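Local coordinates for protein mandelate racemase/muconate lactonizing enzyme (Roseovarius nubinhibens ISM, PDB 3FVD) that binds magnesium and, as a member of the mandelate racemase/muconate lactonizing enzyme family, probably catalyses a reaction begun by removing a proton next to a carboxylate, at residues A[197-202]-A[219-224]; A[241-246]-A[268-273]. One frame throughout, in Å; residues are numbered along the deposited sequence.

Contacts 1 and 2 lie one after the other along the chain, with centres about 15 Å apart, and meet at a single magnesium ion. Contact 1 supplies Glu220 as a metal ligand and contact 2 supplies Asp243 and Glu244. The two are joined through neighbouring parallel strands, 218-220 and 240-242: Gln221 N lies 2.7 Å from Met241 O, and Ile219 O lies 3.0 Å from Met241 N, both probable hydrogen bonds. A side chain adds a further link, since Gln221 CG packs 3.2 Å from Glu244 OE1. Waters 2 and 3, both bound to the magnesium, border both contacts, while Arg270 of 268-273 reaches the site indirectly, through its salt bridge to Asp243.

Contact 1 (A[197-202]-A[219-224]). With MG (magnesium ion), chain C.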
# COMPACT_ATOMS: atom_id res chain seq x y z
N VAL A 197 28.08 7.76 -8.93
CA VAL A 197 28.33 6.35 -9.13
C VAL A 197 28.03 5.98 -10.57
O VAL A 197 28.51 5.00 -11.09
CB VAL A 197 27.36 5.53 -8.21
CG1 VAL A 197 27.66 4.08 -8.28
CG2 VAL A 197 27.47 6.02 -6.75
N ASN A 198 27.19 6.76 -11.21
CA ASN A 198 26.84 6.50 -12.59
C ASN A 198 26.31 5.12 -12.96
O ASN A 198 26.73 4.53 -13.97
CB ASN A 198 27.95 6.92 -13.53
CG ASN A 198 27.40 7.73 -14.66
OD1 ASN A 198 26.50 7.24 -15.42
ND2 ASN A 198 27.83 9.02 -14.74
N ARG A 199 25.33 4.63 -12.18
CA ARG A 199 24.69 3.39 -12.45
C ARG A 199 25.62 2.18 -12.32
O ARG A 199 25.23 1.09 -12.63
CB ARG A 199 24.05 3.43 -13.84
CG ARG A 199 23.14 4.64 -14.01
CD ARG A 199 22.61 4.72 -15.37
NE ARG A 199 23.62 5.37 -16.17
CZ ARG A 199 23.55 5.57 -17.47
NH1 ARG A 199 24.54 6.21 -18.13
NH2 ARG A 199 22.46 5.14 -18.10
N ALA A 200 26.84 2.38 -11.83
CA ALA A 200 27.76 1.28 -11.71
C ALA A 200 27.47 0.28 -10.55
O ALA A 200 28.09 -0.75 -10.47
CB ALA A 200 29.15 1.80 -11.58
N TRP A 201 26.55 0.57 -9.64
CA TRP A 201 26.35 -0.40 -8.56
C TRP A 201 25.13 -1.29 -8.87
O TRP A 201 24.14 -0.84 -9.49
CB TRP A 201 26.21 0.30 -7.20
CG TRP A 201 27.50 0.84 -6.60
CD1 TRP A 201 28.79 0.44 -6.89
CD2 TRP A 201 27.62 1.84 -5.57
NE1 TRP A 201 29.70 1.15 -6.13
CE2 TRP A 201 29.01 2.01 -5.31
CE3 TRP A 201 26.70 2.61 -4.87
CZ2 TRP A 201 29.49 2.92 -4.37
CZ3 TRP A 201 27.16 3.51 -3.94
CH2 TRP A 201 28.55 3.66 -3.69
N THR A 202 25.21 -2.54 -8.46
CA THR A 202 24.04 -3.29 -8.23
C THR A 202 23.51 -2.88 -6.83
O THR A 202 24.24 -2.27 -6.01
CB THR A 202 24.32 -4.79 -8.31
OG1 THR A 202 25.35 -5.14 -7.37
CG2 THR A 202 24.74 -5.20 -9.74
N ILE A 219 24.67 10.77 -2.78
CA ILE A 219 25.02 9.71 -3.72
C ILE A 219 24.17 9.88 -4.98
O ILE A 219 22.92 9.94 -4.93
CB ILE A 219 24.70 8.35 -3.14
CG1 ILE A 219 25.23 8.23 -1.70
CG2 ILE A 219 25.26 7.20 -4.06
CD1 ILE A 219 26.77 8.49 -1.55
N GLU A 220 24.83 9.96 -6.13
CA GLU A 220 24.08 10.22 -7.37
C GLU A 220 23.89 8.94 -8.17
O GLU A 220 24.84 8.23 -8.48
CB GLU A 220 24.77 11.31 -8.18
CG GLU A 220 24.15 11.69 -9.46
CD GLU A 220 25.04 12.66 -10.24
OE1 GLU A 220 25.99 13.26 -9.62
OE2 GLU A 220 24.82 12.80 -11.48
N GLN A 221 22.64 8.63 -8.49
CA GLN A 221 22.30 7.46 -9.34
C GLN A 221 23.16 6.20 -9.03
O GLN A 221 24.00 5.82 -9.81
CB GLN A 221 22.40 7.89 -10.82
CG GLN A 221 21.75 6.95 -11.85
CD GLN A 221 20.25 6.98 -11.82
OE1 GLN A 221 19.60 8.00 -12.05
NE2 GLN A 221 19.68 5.83 -11.55
N PRO A 222 22.99 5.57 -7.84
CA PRO A 222 23.80 4.38 -7.55
C PRO A 222 23.57 3.23 -8.56
O PRO A 222 24.56 2.53 -9.01
CB PRO A 222 23.38 3.95 -6.13
CG PRO A 222 22.10 4.65 -5.83
CD PRO A 222 22.04 5.91 -6.75
N CYS A 223 22.31 3.07 -8.97
CA CYS A 223 21.95 1.90 -9.77
C CYS A 223 21.39 2.27 -11.12
O CYS A 223 21.15 3.42 -11.40
CB CYS A 223 20.94 1.06 -9.00
SG CYS A 223 21.52 0.48 -7.37
N GLN A 224 21.17 1.27 -11.97
CA GLN A 224 20.75 1.49 -13.33
C GLN A 224 19.29 2.01 -13.50
O GLN A 224 19.03 2.80 -14.41
CB GLN A 224 20.95 0.19 -14.11
CG GLN A 224 21.12 0.41 -15.61
CD GLN A 224 22.38 -0.26 -16.10
OE1 GLN A 224 22.45 -1.49 -16.22
NE2 GLN A 224 23.42 0.55 -16.35
MG MG C . 24.81 10.86 -12.91
O HOH W 1 22.22 -1.40 -11.32
O HOH W 2 25.17 8.72 -12.04
O HOH W 3 26.93 11.23 -14.23
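Arg199 N donates to Gln221 O at 3.0 Å with an N-H...O angle of 162°, and two residues on, Trp201 N donates to Pro222 O at 2.9 Å. A weak bond from Val197 N to Glu220 O makes a third backbone link. Side chains pack tightly beside these bonds. Arg199 CG lies 3.5 Å from Gln221 CG. Val197 CG1, set anti to the backbone N (chi1 -175°), lies over one face of the Trp201 ring towards its rim and also reaches Pro222 O, while Val197 CG2 meets Ile219 CG2 at 3.7 Å. Pro222 CB adds its contact with Trp201 CE3 at 3.8 Å, the two side chains crossing at about a right angle. In the beta/alpha barrel, 197-202 follows strand 192-196 and begins with a type I' turn, while 219-224 takes in the end of the neighbouring parallel strand 218-220 and runs on into its loop. From that strand end the extended Glu220 chain carries OE2 to the magnesium at 2.4 Å, and its OE1 forms a salt bridge with Lys265. The side of the exposed Gln224 is looser: its NE2 comes no nearer to Arg199 CB than 3.9 Å. The guanidinium leads off to Tyr59 O, and between the backbones water 1 donates to Trp201 O and accepts from Gln224 N at 2.9 Å.

Contact 2 (A[241-246]-A[268-273]); sequences MLDECL and PNRVGG. With MG (magnesium ion), chain C.
Asp243 OD1 is held by two donors: Arg270 NH2, in a salt bridge at 2.9 Å whose hydrogen bond is weak because its N-H...O angle is only 128°, and water 4. The same water accepts from Arg270 NE at 2.9 Å, lying at the guanidinium edge and in its plane, so it closes a small bridge beside the direct contact. The carboxylate and guanidinium planes stand 73° apart, which excludes a flat, two-pronged pairing. Two backbone carbonyls also meet the guanidinium, in different ways. Leu246 O accepts from Arg270 NH1 at 2.8 Å, the donor lying in the carbonyl plane on a lone pair. Asp243 O instead lies against one face, 3.1 Å above the plane and over its centre, without a hydrogen bond to NE; it accepts from Leu246 N within the type I turn 243-246. The arginine chain is extended through chi1 and chi2, then bent at chi3 (37°), and the guanidinium is turned again about chi4. Lys265 O provides a second acceptor for NH2.

The other oxygen of the same carboxylate faces the metal: Asp243 OD2 makes a long bond to the magnesium, 2.7 Å, and forms a salt bridge with Lys267. Arg270 thus acts from the second shell, gripping OD1 while OD2 serves the ion. Glu244 reaches the magnesium with OE2 at 2.5 Å and with OE1 at a longer 2.8 Å, and its OE2 is also hydrogen-bonded to Tyr59 OH. Behind the arginine, the short helix 268-271 ends where Gly272 N and Gly273 N both donate to Pro268 O. In this protein Lys265, Lys267 and Arg270 surround the acidic groups; acidic magnesium ligands at the C-terminal ends of successive barrel strands are characteristic of the enolase superfamily.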
# COMPACT_ATOMS: atom_id res chain seq x y z
N MET A 241 20.35 11.36 -5.26
CA MET A 241 20.22 12.30 -6.39
C MET A 241 19.96 11.36 -7.58
O MET A 241 20.71 10.40 -7.79
CB MET A 241 21.57 13.08 -6.56
CG MET A 241 21.92 14.12 -7.78
SD MET A 241 20.75 15.41 -7.97
CE MET A 241 21.10 16.39 -6.45
N LEU A 242 18.87 11.59 -8.33
CA LEU A 242 18.65 10.84 -9.56
C LEU A 242 19.03 11.66 -10.75
O LEU A 242 19.00 12.87 -10.68
CB LEU A 242 17.21 10.35 -9.72
CG LEU A 242 16.80 9.32 -8.63
CD1 LEU A 242 15.45 8.91 -8.91
CD2 LEU A 242 17.67 8.09 -8.66
N ASP A 243 19.38 10.99 -11.84
CA ASP A 243 19.87 11.63 -13.02
C ASP A 243 19.50 10.81 -14.31
O ASP A 243 18.51 11.08 -14.94
CB ASP A 243 21.40 11.86 -12.88
CG ASP A 243 22.04 12.52 -14.14
OD1 ASP A 243 21.28 12.98 -15.01
OD2 ASP A 243 23.31 12.59 -14.27
N GLU A 244 20.32 9.85 -14.68
CA GLU A 244 20.21 9.19 -15.94
C GLU A 244 18.91 8.39 -16.16
O GLU A 244 18.51 8.24 -17.30
CB GLU A 244 21.39 8.23 -16.16
CG GLU A 244 22.73 8.91 -16.38
CD GLU A 244 23.46 9.34 -15.08
OE1 GLU A 244 22.97 9.09 -13.94
OE2 GLU A 244 24.52 10.02 -15.23
N CYS A 245 18.28 7.84 -15.11
CA CYS A 245 17.03 7.07 -15.33
C CYS A 245 15.80 7.98 -15.56
O CYS A 245 14.73 7.49 -15.77
CB CYS A 245 16.71 6.12 -14.19
SG CYS A 245 16.33 6.98 -12.64
N LEU A 246 15.96 9.29 -15.49
CA LEU A 246 14.81 10.16 -15.64
C LEU A 246 14.61 10.68 -17.09
O LEU A 246 15.12 11.71 -17.46
CB LEU A 246 14.96 11.35 -14.72
CG LEU A 246 15.28 11.05 -13.25
CD1 LEU A 246 15.89 12.27 -12.61
CD2 LEU A 246 14.05 10.62 -12.53
N PRO A 268 18.67 19.25 -20.37
CA PRO A 268 17.81 19.40 -21.57
C PRO A 268 17.92 18.29 -22.66
O PRO A 268 16.89 17.88 -23.21
CB PRO A 268 18.25 20.75 -22.13
CG PRO A 268 18.68 21.48 -20.95
CD PRO A 268 19.40 20.49 -20.09
N ASN A 269 19.13 17.85 -22.99
CA ASN A 269 19.27 16.86 -24.00
C ASN A 269 18.67 15.51 -23.58
O ASN A 269 18.33 14.71 -24.44
CB ASN A 269 20.71 16.63 -24.36
CG ASN A 269 20.85 16.03 -25.77
OD1 ASN A 269 21.23 14.87 -25.94
ND2 ASN A 269 20.52 16.81 -26.79
N ARG A 270 18.60 15.24 -22.26
CA ARG A 270 17.99 14.03 -21.78
C ARG A 270 16.46 14.12 -21.78
O ARG A 270 15.81 13.13 -22.06
CB ARG A 270 18.51 13.61 -20.40
CG ARG A 270 17.80 12.39 -19.82
CD ARG A 270 18.52 11.81 -18.50
NE ARG A 270 19.10 12.82 -17.57
CZ ARG A 270 18.40 13.65 -16.80
NH1 ARG A 270 17.08 13.67 -16.87
NH2 ARG A 270 19.02 14.47 -15.96
N VAL A 271 15.89 15.29 -21.48
CA VAL A 271 14.45 15.42 -21.27
C VAL A 271 13.72 16.15 -22.45
O VAL A 271 12.51 16.34 -22.42
CB VAL A 271 14.13 16.15 -19.94
CG1 VAL A 271 14.80 15.45 -18.75
CG2 VAL A 271 14.57 17.63 -19.98
N GLY A 272 14.47 16.57 -23.47
CA GLY A 272 13.88 17.15 -24.65
C GLY A 272 13.88 18.66 -24.77
O GLY A 272 13.14 19.21 -25.58
N GLY A 273 14.72 19.37 -24.04
CA GLY A 273 14.74 20.82 -24.21
C GLY A 273 14.40 21.61 -22.99
O GLY A 273 14.22 21.05 -21.93
MG MG C . 24.81 10.86 -12.91
O HOH W 4 21.98 12.45 -17.35
O HOH W 2 25.17 8.72 -12.04
O HOH W 3 26.93 11.23 -14.23